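Spectinomycin phosphotransferase (PDB 3I1A) transfers a phosphate group to the antibiotic spectinomycin, probably from ATP, and so acts as an antibiotic resistance factor. Local coordinates at residues A[105-111]-A[214-220]; A[116-120]-A[259-265]. All coordinates share one frame; numbering follows the deposited sequence.

Contact 1 (A[105-111]-A[214-220])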
loop_
_atom_site.group_PDB
_atom_site.type_symbol
_atom_site.label_atom_id
_atom_site.label_comp_id
_atom_site.label_asym_id
_atom_site.label_seq_id
_atom_site.Cartn_x
_atom_site.Cartn_y
_atom_site.Cartn_z
ATOM N N ALA A 105 9.416 0.266 -14.150
ATOM C CA ALA A 105 10.438 0.661 -13.217
ATOM C C ALA A 105 10.461 -0.449 -12.187
ATOM O O ALA A 105 9.422 -0.968 -11.770
ATOM C CB ALA A 105 10.105 1.999 -12.578
ATOM N N PRO A 106 11.659 -0.874 -11.798
ATOM C CA PRO A 106 11.748 -1.937 -10.806
ATOM C C PRO A 106 11.417 -1.356 -9.422
ATOM O O PRO A 106 11.640 -0.177 -9.175
ATOM C CB PRO A 106 13.194 -2.396 -10.930
ATOM C CG PRO A 106 13.928 -1.130 -11.316
ATOM C CD PRO A 106 12.986 -0.494 -12.320
ATOM N N ASN A 107 10.848 -2.162 -8.535
ATOM C CA ASN A 107 10.548 -1.643 -7.195
ATOM C C ASN A 107 11.703 -1.953 -6.236
ATOM O O ASN A 107 12.711 -2.567 -6.628
ATOM C CB ASN A 107 9.224 -2.218 -6.655
ATOM C CG ASN A 107 9.248 -3.729 -6.519
ATOM O OD1 ASN A 107 10.299 -4.335 -6.237
ATOM N ND2 ASN A 107 8.083 -4.353 -6.704
ATOM N N GLY A 108 11.549 -1.520 -4.984
ATOM C CA GLY A 108 12.577 -1.695 -3.974
ATOM C C GLY A 108 12.932 -3.109 -3.573
ATOM O O GLY A 108 13.958 -3.324 -2.913
ATOM N N PHE A 109 12.076 -4.064 -3.927
ATOM C CA PHE A 109 12.346 -5.475 -3.652
ATOM C C PHE A 109 13.361 -5.860 -4.736
ATOM O O PHE A 109 14.479 -6.304 -4.456
ATOM C CB PHE A 109 11.088 -6.342 -3.848
ATOM C CG PHE A 109 10.021 -6.173 -2.783
ATOM C CD1 PHE A 109 8.668 -6.232 -3.126
ATOM C CD2 PHE A 109 10.354 -5.989 -1.442
ATOM C CE1 PHE A 109 7.672 -6.109 -2.149
ATOM C CE2 PHE A 109 9.356 -5.863 -0.454
ATOM C CZ PHE A 109 8.022 -5.922 -0.811
ATOM N N THR A 110 12.953 -5.633 -5.979
ATOM C CA THR A 110 13.730 -5.951 -7.179
ATOM C C THR A 110 15.106 -5.314 -7.231
ATOM O O THR A 110 16.111 -5.982 -7.509
ATOM C CB THR A 110 12.952 -5.502 -8.416
ATOM O OG1 THR A 110 11.654 -6.110 -8.385
ATOM C CG2 THR A 110 13.690 -5.888 -9.698
ATOM N N GLN A 111 15.139 -4.014 -6.964
ATOM C CA GLN A 111 16.376 -3.246 -6.991
ATOM C C GLN A 111 16.510 -2.450 -5.701
ATOM O O GLN A 111 15.789 -1.481 -5.494
ATOM C CB GLN A 111 16.347 -2.290 -8.189
ATOM C CG GLN A 111 17.563 -1.414 -8.324
ATOM C CD GLN A 111 17.549 -0.633 -9.620
ATOM O OE1 GLN A 111 17.589 0.599 -9.626
ATOM N NE2 GLN A 111 17.483 -1.350 -10.731
ATOM N N HIS A 214 5.868 0.189 1.848
ATOM C CA HIS A 214 6.914 -0.825 1.901
ATOM C C HIS A 214 7.675 -0.795 0.574
ATOM O O HIS A 214 7.313 -0.038 -0.332
ATOM C CB HIS A 214 6.322 -2.221 2.164
ATOM C CG HIS A 214 5.281 -2.639 1.181
ATOM N ND1 HIS A 214 5.588 -3.192 -0.047
ATOM C CD2 HIS A 214 3.930 -2.612 1.258
ATOM C CE1 HIS A 214 4.467 -3.490 -0.679
ATOM N NE2 HIS A 214 3.447 -3.150 0.091
ATOM N N ALA A 215 8.722 -1.614 0.469
ATOM C CA ALA A 215 9.584 -1.616 -0.713
ATOM C C ALA A 215 8.890 -1.835 -2.036
ATOM O O ALA A 215 9.365 -1.361 -3.075
ATOM C CB ALA A 215 10.716 -2.622 -0.534
ATOM N N GLY A 216 7.772 -2.552 -2.008
ATOM C CA GLY A 216 7.043 -2.792 -3.229
ATOM C C GLY A 216 6.383 -1.547 -3.772
ATOM O O GLY A 216 6.025 -1.493 -4.948
ATOM N N ASN A 217 6.221 -0.534 -2.921
ATOM C CA ASN A 217 5.585 0.704 -3.352
ATOM C C ASN A 217 6.519 1.867 -3.676
ATOM O O ASN A 217 6.106 3.030 -3.800
ATOM C CB ASN A 217 4.501 1.089 -2.358
ATOM C CG ASN A 217 3.284 0.190 -2.504
ATOM O OD1 ASN A 217 2.993 -0.269 -3.611
ATOM N ND2 ASN A 217 2.575 -0.058 -1.420
ATOM N N VAL A 218 7.803 1.545 -3.807
ATOM C CA VAL A 218 8.756 2.546 -4.239
ATOM C C VAL A 218 9.359 2.011 -5.540
ATOM O O VAL A 218 9.860 0.886 -5.567
ATOM C CB VAL A 218 9.909 2.759 -3.239
ATOM C CG1 VAL A 218 10.874 3.786 -3.816
ATOM C CG2 VAL A 218 9.381 3.254 -1.915
ATOM N N LEU A 219 9.308 2.807 -6.604
ATOM C CA LEU A 219 9.898 2.395 -7.877
ATOM C C LEU A 219 11.121 3.255 -8.101
ATOM O O LEU A 219 11.160 4.406 -7.671
ATOM C CB LEU A 219 8.927 2.610 -9.033
ATOM C CG LEU A 219 7.580 1.880 -8.939
ATOM C CD1 LEU A 219 6.817 2.102 -10.211
ATOM C CD2 LEU A 219 7.803 0.408 -8.721
ATOM N N VAL A 220 12.126 2.700 -8.764
ATOM C CA VAL A 220 13.341 3.458 -9.068
ATOM C C VAL A 220 13.246 3.696 -10.559
ATOM O O VAL A 220 13.367 2.759 -11.349
ATOM C CB VAL A 220 14.606 2.649 -8.754
ATOM C CG1 VAL A 220 15.843 3.428 -9.198
ATOM C CG2 VAL A 220 14.668 2.347 -7.280
HETATM O O HOH W 1 5.680 -2.936 -7.109
#
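Ala105 puts its CB against Leu219 CB (3.8 Å) where the loop joining the two lobes of this protein-kinase-like fold meets the short strand 218-220, which follows directly on Asn217 of the magnesium site. Pro106 O receives Val220 N at 2.9 Å in a nearly straight bond (164° at the hydrogen), part of a single beta bridge pairing Asn107 with Leu219. Asn107, a residue of the AMP and ADP site that is empty here, holds CG between its backbone N and carbonyl carbon (chi1 61°). From there OD1 takes Phe109 N, closing an Asx turn, and Thr110 N one residue further on, which makes the wider Asx motif, while ND2 reaches Gly216 O through a water. Gly108 N splits its proton between Ala215 O (2.9 Å) and, weakly, Val218 O; lacking a beta carbon, Gly108 lets Ala215 O come this close. Phe109 lays one ring face on the flat Ala215-Gly216 peptide, with Gly216 N 3.5 Å above its plane. That same N donates to His214 ND1, and Ala215 CB packs on Phe109 CD2. Last, the extended Gln111 crosses Val220 at about a right angle, OE1 lying 3.4 Å from CG1.

Contact 2 (A[116-120]-A[259-265])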
loop_
_atom_site.group_PDB
_atom_site.type_symbol
_atom_site.label_atom_id
_atom_site.label_comp_id
_atom_site.label_asym_id
_atom_site.label_seq_id
_atom_site.Cartn_x
_atom_site.Cartn_y
_atom_site.Cartn_z
ATOM N N LYS A 116 21.760 7.419 -1.829
ATOM C CA LYS A 116 21.183 8.658 -2.334
ATOM C C LYS A 116 19.657 8.544 -2.416
ATOM O O LYS A 116 18.916 9.466 -2.010
ATOM C CB LYS A 116 21.792 8.970 -3.698
ATOM C CG LYS A 116 21.340 10.273 -4.308
ATOM C CD LYS A 116 22.170 10.580 -5.546
ATOM C CE LYS A 116 21.868 11.956 -6.092
ATOM N NZ LYS A 116 22.647 12.172 -7.335
ATOM N N GLN A 117 19.176 7.400 -2.897
ATOM C CA GLN A 117 17.734 7.173 -2.993
ATOM C C GLN A 117 17.074 7.040 -1.617
ATOM O O GLN A 117 15.921 7.411 -1.447
ATOM C CB GLN A 117 17.458 5.945 -3.875
ATOM C CG GLN A 117 17.905 6.182 -5.311
ATOM C CD GLN A 117 17.985 4.918 -6.169
ATOM O OE1 GLN A 117 18.129 3.816 -5.663
ATOM N NE2 GLN A 117 17.928 5.098 -7.479
ATOM N N TRP A 118 17.788 6.510 -0.633
ATOM C CA TRP A 118 17.213 6.390 0.700
ATOM C C TRP A 118 17.014 7.804 1.244
ATOM O O TRP A 118 15.995 8.091 1.849
ATOM C CB TRP A 118 18.121 5.619 1.642
ATOM C CG TRP A 118 17.897 4.148 1.570
ATOM C CD1 TRP A 118 18.730 3.215 1.027
ATOM C CD2 TRP A 118 16.765 3.430 2.083
ATOM N NE1 TRP A 118 18.189 1.952 1.178
ATOM C CE2 TRP A 118 16.985 2.057 1.817
ATOM C CE3 TRP A 118 15.595 3.809 2.745
ATOM C CZ2 TRP A 118 16.070 1.062 2.190
ATOM C CZ3 TRP A 118 14.679 2.815 3.120
ATOM C CH2 TRP A 118 14.927 1.460 2.841
ATOM N N LYS A 119 17.994 8.670 1.007
ATOM C CA LYS A 119 17.886 10.049 1.459
ATOM C C LYS A 119 16.718 10.757 0.779
ATOM O O LYS A 119 15.948 11.470 1.441
ATOM C CB LYS A 119 19.192 10.808 1.192
ATOM C CG LYS A 119 20.320 10.361 2.102
ATOM C CD LYS A 119 21.638 11.118 1.850
ATOM C CE LYS A 119 22.760 10.522 2.727
ATOM N NZ LYS A 119 24.120 11.022 2.397
ATOM N N GLN A 120 16.577 10.548 -0.535
ATOM C CA GLN A 120 15.499 11.155 -1.319
ATOM C C GLN A 120 14.145 10.651 -0.793
ATOM O O GLN A 120 13.182 11.420 -0.702
ATOM C CB GLN A 120 15.652 10.787 -2.796
ATOM C CG GLN A 120 14.527 11.316 -3.671
ATOM C CD GLN A 120 14.661 10.930 -5.134
ATOM O OE1 GLN A 120 15.298 9.913 -5.485
ATOM N NE2 GLN A 120 14.030 11.725 -6.009
ATOM N N GLU A 259 20.210 1.722 6.159
ATOM C CA GLU A 259 19.057 2.201 5.414
ATOM C C GLU A 259 18.334 3.196 6.305
ATOM O O GLU A 259 17.869 4.236 5.836
ATOM C CB GLU A 259 18.138 1.029 5.066
ATOM C CG GLU A 259 18.854 -0.017 4.203
ATOM C CD GLU A 259 18.072 -1.291 4.032
ATOM O OE1 GLU A 259 17.176 -1.581 4.870
ATOM O OE2 GLU A 259 18.374 -2.014 3.059
ATOM N N ILE A 260 18.246 2.863 7.589
ATOM C CA ILE A 260 17.597 3.733 8.557
ATOM C C ILE A 260 18.352 5.062 8.669
ATOM O O ILE A 260 17.750 6.147 8.667
ATOM C CB ILE A 260 17.502 3.023 9.911
ATOM C CG1 ILE A 260 16.636 1.766 9.751
ATOM C CG2 ILE A 260 16.930 3.959 10.963
ATOM C CD1 ILE A 260 16.568 0.917 10.985
ATOM N N GLN A 261 19.679 4.984 8.725
ATOM C CA GLN A 261 20.515 6.179 8.816
ATOM C C GLN A 261 20.352 7.111 7.623
ATOM O O GLN A 261 20.213 8.322 7.786
ATOM C CB GLN A 261 21.997 5.785 8.931
ATOM C CG GLN A 261 22.941 6.979 8.976
ATOM C CD GLN A 261 24.408 6.573 8.888
ATOM O OE1 GLN A 261 24.745 5.381 8.886
ATOM N NE2 GLN A 261 25.285 7.566 8.805
ATOM N N TYR A 262 20.390 6.548 6.416
ATOM C CA TYR A 262 20.243 7.345 5.205
ATOM C C TYR A 262 18.830 7.939 5.143
ATOM O O TYR A 262 18.632 9.125 4.803
ATOM C CB TYR A 262 20.488 6.470 3.959
ATOM C CG TYR A 262 21.820 5.747 3.902
ATOM C CD1 TYR A 262 22.024 4.693 2.994
ATOM C CD2 TYR A 262 22.873 6.097 4.749
ATOM C CE1 TYR A 262 23.247 4.009 2.939
ATOM C CE2 TYR A 262 24.108 5.416 4.700
ATOM C CZ TYR A 262 24.284 4.378 3.799
ATOM O OH TYR A 262 25.491 3.697 3.772
ATOM N N PHE A 263 17.834 7.119 5.467
ATOM C CA PHE A 263 16.467 7.618 5.448
ATOM C C PHE A 263 16.308 8.842 6.346
ATOM O O PHE A 263 15.818 9.878 5.891
ATOM C CB PHE A 263 15.468 6.560 5.905
ATOM C CG PHE A 263 14.048 7.075 5.982
ATOM C CD1 PHE A 263 13.235 7.095 4.847
ATOM C CD2 PHE A 263 13.552 7.619 7.178
ATOM C CE1 PHE A 263 11.959 7.645 4.889
ATOM C CE2 PHE A 263 12.268 8.175 7.228
ATOM C CZ PHE A 263 11.474 8.186 6.084
ATOM N N TYR A 264 16.726 8.736 7.604
ATOM C CA TYR A 264 16.561 9.868 8.508
ATOM C C TYR A 264 17.429 11.054 8.202
ATOM O O TYR A 264 17.113 12.187 8.594
ATOM C CB TYR A 264 16.694 9.415 9.952
ATOM C CG TYR A 264 15.425 8.739 10.402
ATOM C CD1 TYR A 264 15.307 7.350 10.424
ATOM C CD2 TYR A 264 14.305 9.503 10.750
ATOM C CE1 TYR A 264 14.110 6.739 10.785
ATOM C CE2 TYR A 264 13.111 8.906 11.104
ATOM C CZ TYR A 264 13.015 7.535 11.125
ATOM O OH TYR A 264 11.833 6.969 11.510
ATOM N N GLU A 265 18.544 10.830 7.519
ATOM C CA GLU A 265 19.335 11.980 7.129
ATOM C C GLU A 265 18.461 12.815 6.166
ATOM O O GLU A 265 18.538 14.047 6.130
ATOM C CB GLU A 265 20.627 11.553 6.420
ATOM C CG GLU A 265 21.522 12.751 6.131
ATOM C CD GLU A 265 22.827 12.367 5.473
ATOM O OE1 GLU A 265 23.378 11.301 5.850
ATOM O OE2 GLU A 265 23.300 13.136 4.594
HETATM O O HOH W 2 19.126 -0.631 0.141
#
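Trp118 NE1 gives its hydrogen to a water 2.9 Å away, lying in the indole plane at the ring edge, and this water in turn reaches weakly toward OE2 of Glu259, whose chain lies against the indole. The contact is a helix-helix packing in the helical C-terminal lobe of the kinase-like fold: the segments 116-120 and 259-265 cross at -49°, their axes approaching to 7.0 Å. The broad Trp118 ring is covered on one face by the aliphatic part of Glu259, with CB 3.8 Å from the centroid of the six-membered ring in a CH-pi contact. A long acidic residue suits this place because its methylenes can pack on the indole while the carboxylate, turned 32° from the ring plane, keeps polar partners: OE1 accepts the backbone N of Lys256, just ahead of the helix. Trp254 also meets the Trp118 ring, so a second aromatic group helps to enclose it.

Packing is tight at the root of the indole, where Trp118 CB and Tyr262 CB are 3.4 Å apart. The Tyr262 side chain crosses that of Trp118 at about a right angle, with Trp118 CD1 at the edge of the tyrosine ring. Phe263 sets CB near Trp118 CE3 (4.2 Å) and packs on Leu121 and Leu125 farther along helix 115-129. Away from the indole, at the more exposed margin of the contact, Lys119 holds CG beside its own backbone N (chi1 -71°) and 3.4 Å from Tyr262 O, which also receives a CA-H...O contact from Lys119 CA. Beyond CG the chain is extended, and its length brings the ammonium group to the exposed Glu265 in a salt bridge, weak as a hydrogen bond, with NZ 3.2 Å from OE2.

Overall arrangement
Both contacts are partly buried, but contact 1 lies nearer the middle of the chain, at the nucleotide and magnesium sites, whereas contact 2 lies farther out in the helical lobe. Their chemistry follows: the loop and short strand of contact 1 are tied by backbone hydrogen bonds, with side-chain packing around them, while the two helices of contact 2, whose backbone groups are spent internally, rely on side chains, with an indole at the buried part and a salt bridge at the surface. The loop 105-111 runs on a few residues later into helix 115-129, so one continuous run of chain serves both contacts, and Val220 CG1 packs on Gln117 NE2. Trp254 also joins them, touching both Ala215 and Trp118.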